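Local coordinates for structural PPIase-like protein L605 (Mimivirus, PDB 2OSE) that is a virion-associated homotrimeric member of the cyclophilin family, whose members generally isomerise peptidyl-prolyl bonds and bind cyclosporin A, at residues M19-V22 against I27-R30; L35-D38 against G43-N46; R141-T146 against D164-V169; S185-K188 against K194-T197. All blocks are in the same frame, centred on the assembly; numbering follows the deposited sequence.

Contact 1: residues M19-V22 against I27-R30; sequences MDIV and IIGR
Asp20 and Arg30 face each other as a non-hydrogen-bonded pair in the antiparallel hairpin of strands 16-23 and 26-35, part of the cyclophilin β-barrel. Arg30 grips the carboxylate side-on, NE reaching Asp20 OD1 at 2.9 Å and NH2 reaching Asp20 OD2 at 3.1 Å. Both oxygens lie near the guanidinium plane, yet the nitrogens stand about 50° above the carboxylate plane. A bend at chi3 of Arg30 (-76°) turns the NE/NH2 edge toward the acid. Arg30 is partly exposed despite this close bridge. On this face exposed Ile27 and partly exposed Val22 form the looser solvent side, Ile27 CG1 4.2 Å from Val22 CG2. The more buried part is the side of Ile21, whose CG2 packs on Ile28 CD1 at 4.0 Å, with Val179 and Ile183 of helix 177-186 packing on Ile21. Ile21 N donates to Gly29 O at 2.8 Å, whereas Ile21 O accepts from Ile28 N, also at 2.8 Å, because a β bulge shifts the register by one. Gly29 follows the bulge with a phi of 164°, a backbone shape that suits glycine. The paired bonds from Arg30 probably offset the charge of the buried Asp20 and favour its ionised form.

Contact 2: residues L35-D38 against G43-N46; sequences LFRD and GVEN
Arg37 and Val44 bring their CA atoms to 5.5 Å where the chain leaves strand 26-35, passes through a short 3-10 segment and doubles back as helix 41-52. Val44 drives its two methyl groups into this corner. Its CG1, anti to the backbone N (chi1 169°), points at the loop and rests 4.0 Å from Leu35 CB and 3.8 Å from Arg37 CA, while CG2 sits 3.6 Å from Phe36 O. The aliphatic part of Arg37 thus runs over the valine before its charged end reaches the next residue of the helix. Extended from CG to NE, the arginine carries its guanidinium out to Glu45, whose own chain bends at chi2 (-62°) to meet it. Arg37 NE donates to Glu45 OE2 at 2.7 Å in a nearly straight bond. The oxygen lies in the guanidinium plane and is approached on its anti side, slightly out of the carboxylate plane; the two flat groups are turned 53° apart, and NE alone donates to the carboxylate. Second partners hold both ends: Arg37 NH2 donates to Pro9 O, and Glu45 OE1 is hydrogen-bonded to Ser11 OG. Ile170 of strand 168-175 packs on both Leu35 and Val44, joining the turn to the cyclophilin barrel. The chemistry is that of an ion pair between a buried glutamate and a partly exposed arginine, resting against an apolar corner: Glu45 probably remains ionised beside Arg37, the salt bridge ties the helix to the loop, and the further bonds to Pro9 and Ser11 reach the N-terminal segment.

Contact 3: residues R141-T146 against D164-V169; sequences RYYDST and DRDQVV
Tyr143 and Asp166 supply the hydrogen bond of this contact: the phenol OH donates to Asp166 O at 2.7 Å. The OH comes in the carbonyl plane, on a lone pair, with a C=O...O angle of 128°, and the acceptor lies at the edge of the ring. The charge interaction is of another kind. Arg141 bends at chi3 (91°) and lays one guanidinium face against the Asp166 carboxylate, the two planes 22° apart. Asp166 OD1 stands 3.1 Å above the guanidinium plane, over its centre, and 3.2 Å from Arg141 NE, so the salt bridge rests on charge alone, with no N-H aimed at the oxygen. Apolar contact is slight, Val168 CG1 approaching Tyr143 CE1 at 3.8 Å. Local turns shape both segments. Asp164 OD1 uses its anti lone pair to accept from Asp166 N at 2.8 Å, an Asx turn within the type I β turn 164-167 that presents Asp166. Asp144 OD1 forms a second Asx turn with Thr146 N and also accepts from Thr146 OG1; in addition it makes a salt bridge with Arg193 of the second subunit, whose Ala191 O accepts from Gln167 NE2. Phe40 meets the Tyr143 ring edge-to-face. Strand 128-135 joins the two segments through the sheet, its backbone bonding to Tyr142 through Tyr134 and to Val168 through Leu131.

Contact 4: residues S185-K188 against K194-T197; sequences SMIK and KYPT
A long backbone bond from Lys188 N to Ser185 O, 3.3 Å, marks the turn near the C-terminal end of helix 177-186 that brings Ile187 against Tyr195. This helix is one of the main helices packed on the cyclophilin β-barrel, and the contact closes the loop leading from it to strand 198-205. The two segments share no hydrogen bond and meet by packing. Met186 and Pro196 form one half: the proline ring lies beside Met186, its CG 4.2 Å from Met186 CB and its CD 3.8 Å from Met186 O. Ile187 and Tyr195 form the other half. With chi1 at 68°, Ile187 CG1 is flanked by the backbone N and the carbonyl carbon, which turns the end of the side chain away from the loop and leaves CB, with CG2 a little farther, against the ring; Ile187 also packs on Leu151 and Phe198. The ring of Tyr195 therefore covers the base of a buried isoleucine while the tyrosine as a whole stays exposed. Leu23 of strand 16-23 packs on both Met186 and Pro196, so the loop end is held against the hairpin. A neighbouring copy borders the site: in the third subunit, Asp94 forms a salt bridge with Lys194 NZ and Asp136 packs on Met186. Tyr195 CD1 lies 3.8 Å from Ile187 CB, and Ile187 O lies oblique to the ring, 3.3 Å from Tyr195 CE1.

In the fold
The four contacts follow one another along the chain without overlap, all within the cyclophilin domain. Contacts 1 and 3 share one antiparallel sheet, in which strands 26-35 and 168-175 are neighbours, although their centres are 24 Å apart. Contact 2 lies where strand 26-35 passes to helix 41-52 and touches contact 3, with centres about 12 Å apart; Phe36 CE2 approaches Val169 CG1 at 4.2 Å. Contact 4, farther along the chain, meets contact 1 through Ile28 CD1 and Met186 CE, 4.0 Å apart. Contacts 2 and 4 lie on opposite sides of the chain's centre, 30 Å between centres. Contacts 3 and 4 both border neighbouring subunits, linking the barrel to the trimer.

Contact 1: residues M19-V22 against I27-R30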
loop_
_atom_site.group_PDB
_atom_site.type_symbol
_atom_site.label_atom_id
_atom_site.label_comp_id
_atom_site.label_asym_id
_atom_site.label_seq_id
_atom_site.Cartn_x
_atom_site.Cartn_y
_atom_site.Cartn_z
ATOM N N MET A 19 -8.074 -23.494 11.625
ATOM C CA MET A 19 -8.449 -22.391 10.746
ATOM C C MET A 19 -8.412 -22.880 9.299
ATOM O O MET A 19 -7.323 -23.223 8.781
ATOM C CB MET A 19 -7.407 -21.268 10.817
ATOM C CG MET A 19 -7.562 -20.296 11.883
ATOM S SD MET A 19 -6.075 -19.215 11.949
ATOM C CE MET A 19 -6.615 -18.378 13.431
ATOM N N ASP A 20 -9.560 -22.831 8.630
ATOM C CA ASP A 20 -9.591 -22.914 7.143
ATOM C C ASP A 20 -8.949 -21.675 6.533
ATOM O O ASP A 20 -9.122 -20.563 7.060
ATOM C CB ASP A 20 -11.029 -22.990 6.627
ATOM C CG ASP A 20 -11.591 -24.351 6.698
ATOM O OD1 ASP A 20 -10.824 -25.352 6.695
ATOM O OD2 ASP A 20 -12.829 -24.444 6.768
ATOM N N ILE A 21 -8.208 -21.868 5.440
ATOM C CA ILE A 21 -7.624 -20.751 4.660
ATOM C C ILE A 21 -8.407 -20.684 3.356
ATOM O O ILE A 21 -8.640 -21.717 2.717
ATOM C CB ILE A 21 -6.102 -20.938 4.376
ATOM C CG1 ILE A 21 -5.342 -21.263 5.691
ATOM C CG2 ILE A 21 -5.479 -19.685 3.678
ATOM C CD1 ILE A 21 -5.166 -20.047 6.601
ATOM N N VAL A 22 -8.888 -19.487 3.032
ATOM C CA VAL A 22 -9.808 -19.292 1.898
ATOM C C VAL A 22 -9.098 -18.401 0.878
ATOM O O VAL A 22 -8.353 -17.490 1.240
ATOM C CB VAL A 22 -11.167 -18.661 2.383
ATOM C CG1 VAL A 22 -12.078 -18.196 1.196
ATOM C CG2 VAL A 22 -11.916 -19.639 3.295
ATOM N N ILE A 27 -12.077 -22.818 -0.009
ATOM C CA ILE A 27 -11.114 -23.309 0.994
ATOM C C ILE A 27 -9.930 -23.989 0.304
ATOM O O ILE A 27 -10.090 -24.973 -0.428
ATOM C CB ILE A 27 -11.767 -24.313 1.975
ATOM C CG1 ILE A 27 -12.987 -23.676 2.638
ATOM C CG2 ILE A 27 -10.729 -24.835 2.995
ATOM C CD1 ILE A 27 -13.834 -24.618 3.399
ATOM N N ILE A 28 -8.740 -23.452 0.531
ATOM C CA ILE A 28 -7.529 -24.100 0.014
ATOM C C ILE A 28 -6.814 -25.088 0.994
ATOM O O ILE A 28 -5.951 -25.840 0.594
ATOM C CB ILE A 28 -6.555 -23.089 -0.564
ATOM C CG1 ILE A 28 -5.989 -22.187 0.510
ATOM C CG2 ILE A 28 -7.233 -22.262 -1.692
ATOM C CD1 ILE A 28 -5.026 -21.150 -0.047
ATOM N N GLY A 29 -7.212 -25.102 2.258
ATOM C CA GLY A 29 -6.613 -26.018 3.207
ATOM C C GLY A 29 -6.939 -25.574 4.607
ATOM O O GLY A 29 -7.521 -24.505 4.789
ATOM N N ARG A 30 -6.607 -26.417 5.578
ATOM C CA ARG A 30 -6.850 -26.110 6.999
ATOM C C ARG A 30 -5.556 -26.148 7.826
ATOM O O ARG A 30 -4.777 -27.085 7.716
ATOM C CB ARG A 30 -7.888 -27.090 7.584
ATOM C CG ARG A 30 -8.182 -26.949 9.071
ATOM C CD ARG A 30 -9.426 -27.724 9.452
ATOM N NE ARG A 30 -10.638 -27.008 9.020
ATOM C CZ ARG A 30 -11.842 -27.129 9.596
ATOM N NH1 ARG A 30 -12.032 -27.942 10.629
ATOM N NH2 ARG A 30 -12.875 -26.439 9.138
#

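Contact 2: residues L35-D38 against G43-N46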
loop_
_atom_site.group_PDB
_atom_site.type_symbol
_atom_site.label_atom_id
_atom_site.label_comp_id
_atom_site.label_asym_id
_atom_site.label_seq_id
_atom_site.Cartn_x
_atom_site.Cartn_y
_atom_site.Cartn_z
ATOM N N LEU A 35 -1.216 -24.536 20.829
ATOM C CA LEU A 35 -0.740 -23.356 21.532
ATOM C C LEU A 35 -0.020 -23.734 22.825
ATOM O O LEU A 35 -0.222 -24.834 23.380
ATOM C CB LEU A 35 -1.894 -22.380 21.812
ATOM C CG LEU A 35 -2.396 -21.840 20.457
ATOM C CD1 LEU A 35 -3.789 -22.410 20.178
ATOM C CD2 LEU A 35 -2.428 -20.380 20.426
ATOM N N PHE A 36 0.835 -22.827 23.283
ATOM C CA PHE A 36 1.658 -23.073 24.470
ATOM C C PHE A 36 1.203 -22.021 25.475
ATOM O O PHE A 36 1.727 -20.922 25.486
ATOM C CB PHE A 36 3.161 -22.925 24.190
ATOM C CG PHE A 36 3.654 -23.559 22.878
ATOM C CD1 PHE A 36 3.314 -24.870 22.518
ATOM C CD2 PHE A 36 4.490 -22.845 22.036
ATOM C CE1 PHE A 36 3.788 -25.426 21.336
ATOM C CE2 PHE A 36 4.976 -23.386 20.870
ATOM C CZ PHE A 36 4.619 -24.678 20.503
ATOM N N ARG A 37 0.186 -22.335 26.269
ATOM C CA ARG A 37 -0.396 -21.342 27.166
ATOM C C ARG A 37 0.673 -20.819 28.123
ATOM O O ARG A 37 0.613 -19.644 28.471
ATOM C CB ARG A 37 -1.590 -21.905 27.937
ATOM C CG ARG A 37 -2.446 -20.844 28.639
ATOM C CD ARG A 37 -3.409 -21.498 29.639
ATOM N NE ARG A 37 -4.390 -20.536 30.144
ATOM C CZ ARG A 37 -4.287 -19.891 31.309
ATOM N NH1 ARG A 37 -3.240 -20.100 32.081
ATOM N NH2 ARG A 37 -5.220 -19.018 31.688
ATOM N N ASP A 38 1.659 -21.668 28.491
ATOM C CA ASP A 38 2.810 -21.265 29.361
ATOM C C ASP A 38 3.802 -20.268 28.739
ATOM O O ASP A 38 4.737 -19.808 29.396
ATOM C CB ASP A 38 3.589 -22.465 29.972
ATOM C CG ASP A 38 4.296 -23.367 28.934
ATOM O OD1 ASP A 38 4.822 -22.923 27.884
ATOM O OD2 ASP A 38 4.376 -24.587 29.218
ATOM N N GLY A 43 -2.219 -13.748 26.079
ATOM C CA GLY A 43 -2.171 -13.681 24.607
ATOM C C GLY A 43 -2.687 -14.954 23.954
ATOM O O GLY A 43 -3.354 -14.897 22.928
ATOM N N VAL A 44 -2.364 -16.090 24.557
ATOM C CA VAL A 44 -2.925 -17.415 24.183
ATOM C C VAL A 44 -4.443 -17.479 24.373
ATOM O O VAL A 44 -5.180 -17.914 23.465
ATOM C CB VAL A 44 -2.194 -18.548 24.939
ATOM C CG1 VAL A 44 -2.938 -19.914 24.780
ATOM C CG2 VAL A 44 -0.791 -18.645 24.415
ATOM N N GLU A 45 -4.930 -17.041 25.538
ATOM C CA GLU A 45 -6.377 -17.043 25.761
ATOM C C GLU A 45 -7.136 -16.138 24.800
ATOM O O GLU A 45 -8.195 -16.510 24.304
ATOM C CB GLU A 45 -6.753 -16.765 27.248
ATOM C CG GLU A 45 -6.315 -17.870 28.209
ATOM C CD GLU A 45 -6.956 -19.261 27.956
ATOM O OE1 GLU A 45 -8.085 -19.367 27.423
ATOM O OE2 GLU A 45 -6.305 -20.263 28.318
ATOM N N ASN A 46 -6.575 -14.965 24.496
ATOM C CA ASN A 46 -7.208 -14.099 23.516
ATOM C C ASN A 46 -7.251 -14.790 22.148
ATOM O O ASN A 46 -8.272 -14.786 21.498
ATOM C CB ASN A 46 -6.452 -12.764 23.412
ATOM C CG ASN A 46 -7.114 -11.779 22.453
ATOM O OD1 ASN A 46 -8.323 -11.505 22.548
ATOM N ND2 ASN A 46 -6.313 -11.219 21.528
#

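Contact 3: residues R141-T146 against D164-V169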
loop_
_atom_site.group_PDB
_atom_site.type_symbol
_atom_site.label_atom_id
_atom_site.label_comp_id
_atom_site.label_asym_id
_atom_site.label_seq_id
_atom_site.Cartn_x
_atom_site.Cartn_y
_atom_site.Cartn_z
ATOM N N ARG A 141 4.938 -1.482 25.197
ATOM C CA ARG A 141 4.587 -2.645 24.369
ATOM C C ARG A 141 3.285 -3.338 24.789
ATOM O O ARG A 141 3.065 -3.602 25.972
ATOM C CB ARG A 141 5.782 -3.615 24.414
ATOM C CG ARG A 141 5.605 -4.977 23.723
ATOM C CD ARG A 141 6.939 -5.685 23.558
ATOM N NE ARG A 141 7.306 -6.585 24.673
ATOM C CZ ARG A 141 8.296 -6.368 25.558
ATOM N NH1 ARG A 141 9.061 -5.277 25.493
ATOM N NH2 ARG A 141 8.537 -7.259 26.518
ATOM N N TYR A 142 2.425 -3.631 23.816
ATOM C CA TYR A 142 1.182 -4.375 24.036
ATOM C C TYR A 142 0.929 -5.347 22.877
ATOM O O TYR A 142 1.565 -5.252 21.849
ATOM C CB TYR A 142 -0.038 -3.457 24.210
ATOM C CG TYR A 142 -0.049 -2.664 25.517
ATOM C CD1 TYR A 142 -0.456 -3.257 26.739
ATOM C CD2 TYR A 142 0.374 -1.325 25.541
ATOM C CE1 TYR A 142 -0.446 -2.515 27.950
ATOM C CE2 TYR A 142 0.395 -0.578 26.760
ATOM C CZ TYR A 142 -0.010 -1.182 27.940
ATOM O OH TYR A 142 0.004 -0.435 29.101
ATOM N N TYR A 143 -0.025 -6.252 23.070
ATOM C CA TYR A 143 -0.411 -7.222 22.069
ATOM C C TYR A 143 -1.896 -7.168 21.887
ATOM O O TYR A 143 -2.638 -6.613 22.722
ATOM C CB TYR A 143 0.052 -8.629 22.454
ATOM C CG TYR A 143 1.542 -8.739 22.529
ATOM C CD1 TYR A 143 2.283 -9.173 21.433
ATOM C CD2 TYR A 143 2.225 -8.403 23.686
ATOM C CE1 TYR A 143 3.641 -9.265 21.496
ATOM C CE2 TYR A 143 3.585 -8.480 23.752
ATOM C CZ TYR A 143 4.296 -8.900 22.654
ATOM O OH TYR A 143 5.664 -9.019 22.717
ATOM N N ASP A 144 -2.337 -7.717 20.768
ATOM C CA ASP A 144 -3.748 -7.820 20.485
ATOM C C ASP A 144 -4.011 -9.129 19.685
ATOM O O ASP A 144 -3.250 -10.111 19.803
ATOM C CB ASP A 144 -4.284 -6.507 19.822
ATOM C CG ASP A 144 -3.527 -6.101 18.546
ATOM O OD1 ASP A 144 -2.868 -6.979 17.908
ATOM O OD2 ASP A 144 -3.604 -4.883 18.165
ATOM N N SER A 145 -5.083 -9.126 18.907
ATOM C CA SER A 145 -5.464 -10.230 18.023
ATOM C C SER A 145 -4.521 -10.491 16.827
ATOM O O SER A 145 -4.670 -11.518 16.142
ATOM C CB SER A 145 -6.870 -9.950 17.499
ATOM O OG SER A 145 -6.910 -8.689 16.828
ATOM N N THR A 146 -3.608 -9.550 16.557
ATOM C CA THR A 146 -2.642 -9.625 15.455
ATOM C C THR A 146 -1.601 -10.737 15.631
ATOM O O THR A 146 -0.866 -10.774 16.610
ATOM C CB THR A 146 -1.871 -8.278 15.252
ATOM O OG1 THR A 146 -2.819 -7.193 15.241
ATOM C CG2 THR A 146 -1.089 -8.300 13.904
ATOM N N ASP A 164 11.982 -9.018 15.794
ATOM C CA ASP A 164 12.174 -8.610 17.170
ATOM C C ASP A 164 11.834 -9.774 18.117
ATOM O O ASP A 164 10.875 -10.519 17.888
ATOM C CB ASP A 164 11.293 -7.405 17.465
ATOM C CG ASP A 164 11.756 -6.620 18.690
ATOM O OD1 ASP A 164 11.452 -7.058 19.814
ATOM O OD2 ASP A 164 12.396 -5.553 18.523
ATOM N N ARG A 165 12.642 -9.941 19.157
ATOM C CA ARG A 165 12.348 -10.885 20.253
ATOM C C ARG A 165 10.913 -10.715 20.770
ATOM O O ARG A 165 10.306 -11.673 21.276
ATOM C CB ARG A 165 13.361 -10.646 21.371
ATOM C CG ARG A 165 13.053 -11.257 22.704
ATOM C CD ARG A 165 13.884 -12.495 22.989
ATOM N NE ARG A 165 13.540 -13.052 24.305
ATOM C CZ ARG A 165 14.229 -14.018 24.909
ATOM N NH1 ARG A 165 15.306 -14.537 24.310
ATOM N NH2 ARG A 165 13.848 -14.465 26.104
ATOM N N ASP A 166 10.367 -9.505 20.618
ATOM C CA ASP A 166 9.001 -9.213 21.021
ATOM C C ASP A 166 7.948 -9.853 20.103
ATOM O O ASP A 166 6.762 -9.766 20.388
ATOM C CB ASP A 166 8.743 -7.702 21.050
ATOM C CG ASP A 166 9.515 -6.976 22.148
ATOM O OD1 ASP A 166 9.907 -7.608 23.161
ATOM O OD2 ASP A 166 9.699 -5.743 21.982
ATOM N N GLN A 167 8.385 -10.427 18.986
ATOM C CA GLN A 167 7.505 -11.207 18.115
ATOM C C GLN A 167 7.413 -12.572 18.770
ATOM O O GLN A 167 8.114 -13.511 18.389
ATOM C CB GLN A 167 8.066 -11.263 16.689
ATOM C CG GLN A 167 8.181 -9.859 16.000
ATOM C CD GLN A 167 6.989 -9.463 15.147
ATOM O OE1 GLN A 167 5.889 -9.990 15.290
ATOM N NE2 GLN A 167 7.218 -8.528 14.219
ATOM N N VAL A 168 6.551 -12.662 19.773
ATOM C CA VAL A 168 6.571 -13.777 20.744
ATOM C C VAL A 168 5.815 -15.045 20.283
ATOM O O VAL A 168 4.616 -15.004 20.026
ATOM C CB VAL A 168 6.050 -13.298 22.141
ATOM C CG1 VAL A 168 4.591 -12.851 22.049
ATOM C CG2 VAL A 168 6.193 -14.429 23.220
ATOM N N VAL A 169 6.549 -16.155 20.202
ATOM C CA VAL A 169 6.015 -17.455 19.800
ATOM C C VAL A 169 5.077 -18.032 20.872
ATOM O O VAL A 169 5.469 -18.200 22.042
ATOM C CB VAL A 169 7.152 -18.446 19.503
ATOM C CG1 VAL A 169 6.616 -19.881 19.150
ATOM C CG2 VAL A 169 8.002 -17.926 18.389
#

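Contact 4: residues S185-K188 against K194-T197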
loop_
_atom_site.group_PDB
_atom_site.type_symbol
_atom_site.label_atom_id
_atom_site.label_comp_id
_atom_site.label_asym_id
_atom_site.label_seq_id
_atom_site.Cartn_x
_atom_site.Cartn_y
_atom_site.Cartn_z
ATOM N N SER A 185 4.067 -20.527 -2.311
ATOM C CA SER A 185 4.211 -20.596 -3.773
ATOM C C SER A 185 3.440 -19.474 -4.467
ATOM O O SER A 185 3.953 -18.861 -5.373
ATOM C CB SER A 185 3.749 -21.933 -4.313
ATOM O OG SER A 185 4.731 -22.897 -3.958
ATOM N N MET A 186 2.202 -19.230 -4.052
ATOM C CA MET A 186 1.376 -18.229 -4.714
ATOM C C MET A 186 1.821 -16.792 -4.490
ATOM O O MET A 186 1.369 -15.898 -5.213
ATOM C CB MET A 186 -0.070 -18.385 -4.317
ATOM C CG MET A 186 -0.646 -19.665 -4.830
ATOM S SD MET A 186 -2.374 -19.715 -4.482
ATOM C CE MET A 186 -2.337 -20.493 -2.893
ATOM N N ILE A 187 2.691 -16.566 -3.505
ATOM C CA ILE A 187 3.205 -15.240 -3.240
ATOM C C ILE A 187 4.651 -15.025 -3.709
ATOM O O ILE A 187 5.261 -14.031 -3.350
ATOM C CB ILE A 187 2.979 -14.742 -1.762
ATOM C CG1 ILE A 187 3.814 -15.536 -0.745
ATOM C CG2 ILE A 187 1.450 -14.730 -1.428
ATOM C CD1 ILE A 187 3.618 -15.049 0.735
ATOM N N LYS A 188 5.158 -15.932 -4.548
ATOM C CA LYS A 188 6.470 -15.738 -5.156
ATOM C C LYS A 188 6.466 -14.380 -5.882
ATOM O O LYS A 188 5.544 -14.106 -6.651
ATOM C CB LYS A 188 6.779 -16.883 -6.121
ATOM C CG LYS A 188 8.172 -16.775 -6.782
ATOM C CD LYS A 188 8.316 -17.801 -7.878
ATOM C CE LYS A 188 9.342 -17.372 -8.944
ATOM N NZ LYS A 188 10.741 -17.266 -8.393
ATOM N N LYS A 194 0.385 -8.220 -8.257
ATOM C CA LYS A 194 -0.161 -8.192 -6.901
ATOM C C LYS A 194 -0.639 -9.570 -6.402
ATOM O O LYS A 194 -1.210 -10.379 -7.160
ATOM C CB LYS A 194 -1.166 -7.065 -6.651
ATOM C CG LYS A 194 -2.282 -6.939 -7.613
ATOM C CD LYS A 194 -2.989 -5.636 -7.373
ATOM C CE LYS A 194 -4.481 -5.822 -7.478
ATOM N NZ LYS A 194 -5.154 -4.515 -7.293
ATOM N N TYR A 195 -0.357 -9.817 -5.126
ATOM C CA TYR A 195 -0.626 -11.080 -4.485
ATOM C C TYR A 195 -2.132 -11.320 -4.435
ATOM O O TYR A 195 -2.927 -10.369 -4.379
ATOM C CB TYR A 195 -0.053 -11.097 -3.056
ATOM C CG TYR A 195 1.430 -10.751 -2.896
ATOM C CD1 TYR A 195 2.422 -11.432 -3.616
ATOM C CD2 TYR A 195 1.833 -9.758 -1.998
ATOM C CE1 TYR A 195 3.802 -11.114 -3.464
ATOM C CE2 TYR A 195 3.189 -9.436 -1.825
ATOM C CZ TYR A 195 4.171 -10.119 -2.565
ATOM O OH TYR A 195 5.514 -9.792 -2.394
ATOM N N PRO A 196 -2.531 -12.602 -4.431
ATOM C CA PRO A 196 -3.919 -12.948 -4.133
ATOM C C PRO A 196 -4.266 -12.581 -2.672
ATOM O O PRO A 196 -3.365 -12.429 -1.871
ATOM C CB PRO A 196 -3.955 -14.471 -4.353
ATOM C CG PRO A 196 -2.530 -14.926 -4.208
ATOM C CD PRO A 196 -1.695 -13.792 -4.708
ATOM N N THR A 197 -5.548 -12.383 -2.361
ATOM C CA THR A 197 -5.977 -12.102 -0.973
ATOM C C THR A 197 -6.461 -13.355 -0.240
ATOM O O THR A 197 -7.507 -13.923 -0.557
ATOM C CB THR A 197 -6.994 -10.956 -0.900
ATOM O OG1 THR A 197 -6.328 -9.752 -1.274
ATOM C CG2 THR A 197 -7.532 -10.769 0.540
#